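Local coordinates for protein 3-hexulose-6-phosphate isomerase (Methanocaldococcus jannaschii, PDB 1JEO) that catalyses the isomerisation between 3-hexulose 6-phosphate and fructose 6-phosphate, at residues L86-G91 with N110-I115. Numbering follows the deposited sequence.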
loop_
_atom_site.group_PDB
_atom_site.type_symbol
_atom_site.label_atom_id
_atom_site.label_comp_id
_atom_site.label_asym_id
_atom_site.label_seq_id
_atom_site.Cartn_x
_atom_site.Cartn_y
_atom_site.Cartn_z
ATOM N N LEU A 86 7.526 0.076 -6.862
ATOM C CA LEU A 86 6.279 0.809 -7.067
ATOM C C LEU A 86 5.127 0.034 -6.428
ATOM O O LEU A 86 4.968 -1.169 -6.657
ATOM C CB LEU A 86 5.990 1.036 -8.561
ATOM C CG LEU A 86 4.661 1.718 -8.929
ATOM C CD1 LEU A 86 4.629 3.186 -8.506
ATOM C CD2 LEU A 86 4.411 1.597 -10.415
ATOM N N ILE A 87 4.360 0.724 -5.590
ATOM C CA ILE A 87 3.202 0.135 -4.922
ATOM C C ILE A 87 1.968 0.891 -5.429
ATOM O O ILE A 87 1.890 2.121 -5.332
ATOM C CB ILE A 87 3.322 0.207 -3.364
ATOM C CG1 ILE A 87 4.516 -0.636 -2.886
ATOM C CG2 ILE A 87 2.028 -0.286 -2.689
ATOM C CD1 ILE A 87 4.923 -0.433 -1.435
ATOM N N LEU A 88 1.035 0.142 -6.013
ATOM C CA LEU A 88 -0.201 0.699 -6.557
ATOM C C LEU A 88 -1.396 0.284 -5.722
ATOM O O LEU A 88 -1.503 -0.869 -5.311
ATOM C CB LEU A 88 -0.394 0.265 -8.017
ATOM C CG LEU A 88 0.685 0.742 -9.002
ATOM C CD1 LEU A 88 0.543 0.064 -10.332
ATOM C CD2 LEU A 88 0.645 2.258 -9.172
ATOM N N ILE A 89 -2.242 1.260 -5.393
ATOM C CA ILE A 89 -3.444 1.029 -4.592
ATOM C C ILE A 89 -4.641 1.436 -5.441
ATOM O O ILE A 89 -4.763 2.599 -5.835
ATOM C CB ILE A 89 -3.400 1.833 -3.242
ATOM C CG1 ILE A 89 -2.178 1.401 -2.422
ATOM C CG2 ILE A 89 -4.666 1.574 -2.396
ATOM C CD1 ILE A 89 -1.727 2.397 -1.409
ATOM N N SER A 90 -5.496 0.461 -5.748
ATOM C CA SER A 90 -6.690 0.686 -6.561
ATOM C C SER A 90 -7.810 -0.288 -6.206
ATOM O O SER A 90 -7.580 -1.487 -6.118
ATOM C CB SER A 90 -6.346 0.558 -8.047
ATOM O OG SER A 90 -7.490 0.764 -8.856
ATOM N N GLY A 91 -9.026 0.236 -6.050
ATOM C CA GLY A 91 -10.186 -0.583 -5.720
ATOM C C GLY A 91 -10.554 -1.604 -6.780
ATOM O O GLY A 91 -10.463 -2.808 -6.544
ATOM N N ASN A 110 10.458 -5.092 -12.917
ATOM C CA ASN A 110 9.302 -5.936 -12.606
ATOM C C ASN A 110 8.807 -5.749 -11.174
ATOM O O ASN A 110 7.813 -6.350 -10.783
ATOM C CB ASN A 110 9.649 -7.418 -12.809
ATOM C CG ASN A 110 9.756 -7.810 -14.268
ATOM O OD1 ASN A 110 9.124 -7.215 -15.140
ATOM N ND2 ASN A 110 10.545 -8.840 -14.538
ATOM N N ASN A 111 9.485 -4.888 -10.415
ATOM C CA ASN A 111 9.179 -4.615 -9.006
ATOM C C ASN A 111 7.918 -3.754 -8.772
ATOM O O ASN A 111 7.993 -2.619 -8.283
ATOM C CB ASN A 111 10.421 -3.984 -8.359
ATOM C CG ASN A 111 10.641 -4.429 -6.926
ATOM O OD1 ASN A 111 11.450 -3.839 -6.212
ATOM N ND2 ASN A 111 9.923 -5.462 -6.494
ATOM N N ILE A 112 6.763 -4.316 -9.136
ATOM C CA ILE A 112 5.468 -3.646 -9.011
ATOM C C ILE A 112 4.509 -4.468 -8.139
ATOM O O ILE A 112 4.291 -5.655 -8.389
ATOM C CB ILE A 112 4.810 -3.392 -10.419
ATOM C CG1 ILE A 112 5.743 -2.567 -11.319
ATOM C CG2 ILE A 112 3.470 -2.652 -10.269
ATOM C CD1 ILE A 112 5.322 -2.500 -12.774
ATOM N N ILE A 113 3.958 -3.821 -7.110
ATOM C CA ILE A 113 3.003 -4.443 -6.192
ATOM C C ILE A 113 1.651 -3.745 -6.351
ATOM O O ILE A 113 1.583 -2.516 -6.455
ATOM C CB ILE A 113 3.471 -4.346 -4.696
ATOM C CG1 ILE A 113 4.813 -5.061 -4.515
ATOM C CG2 ILE A 113 2.410 -4.958 -3.735
ATOM C CD1 ILE A 113 5.468 -4.822 -3.180
ATOM N N ALA A 114 0.584 -4.540 -6.395
ATOM C CA ALA A 114 -0.767 -4.011 -6.520
ATOM C C ALA A 114 -1.613 -4.441 -5.338
ATOM O O ALA A 114 -1.663 -5.627 -5.002
ATOM C CB ALA A 114 -1.410 -4.471 -7.822
ATOM N N ILE A 115 -2.192 -3.457 -4.652
ATOM C CA ILE A 115 -3.086 -3.697 -3.513
ATOM C C ILE A 115 -4.457 -3.332 -4.079
ATOM O O ILE A 115 -4.725 -2.167 -4.413
ATOM C CB ILE A 115 -2.695 -2.855 -2.261
ATOM C CG1 ILE A 115 -1.265 -3.221 -1.827
ATOM C CG2 ILE A 115 -3.674 -3.128 -1.108
ATOM C CD1 ILE A 115 -0.678 -2.376 -0.719
#
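Ile87 and Ile115 meet through methyl groups, CG2 of the first lying 3.9 Å from CD1 of the second, in the core of a parallel beta-alpha-beta unit of the SIS fold. Ile115 carries CG1 beside its own backbone N (chi1 -60°), on the side of the earlier residues of its strand, and the extended chain brings CD1 to Ile87, the two side chains crossing obliquely. Ile113 shares this face, where Leu33 of helix 24-39 touches both it and Ile87. Across the sheet, Leu88 CD1 approaches Ile112 CG2 at 4.0 Å, while Leu86 CD2 comes to the same methyl more loosely. The crossover helix 96-106 covers this second face, with Ala105 against Leu86 and Ile112, and Ala102 against Leu88.

Between the two apolar layers, strands 86-89 and 112-115 run at 19° to each other, an instance of how parallel neighbours share their backbone groups: Leu86 and Leu88 both turn N and O to segment 110-115, whereas Ile87 turns its own to strand 43-46. The bond from Leu88 N to Ile113 O measures 2.7 Å, and that from Ile115 N to Leu88 O 2.8 Å. At one end the carbonyl O of Asn111, the centre of an inverse gamma turn, accepts from Leu86 N. At the other, the chain passes into the inferred substrate-binding loop, where a citrate, probably from the crystallisation liquor, accepts from Gly91 N and hydrogen-bonds Ser90 OG; there Ser90 N reaches Ile115 O at 3.0 Å.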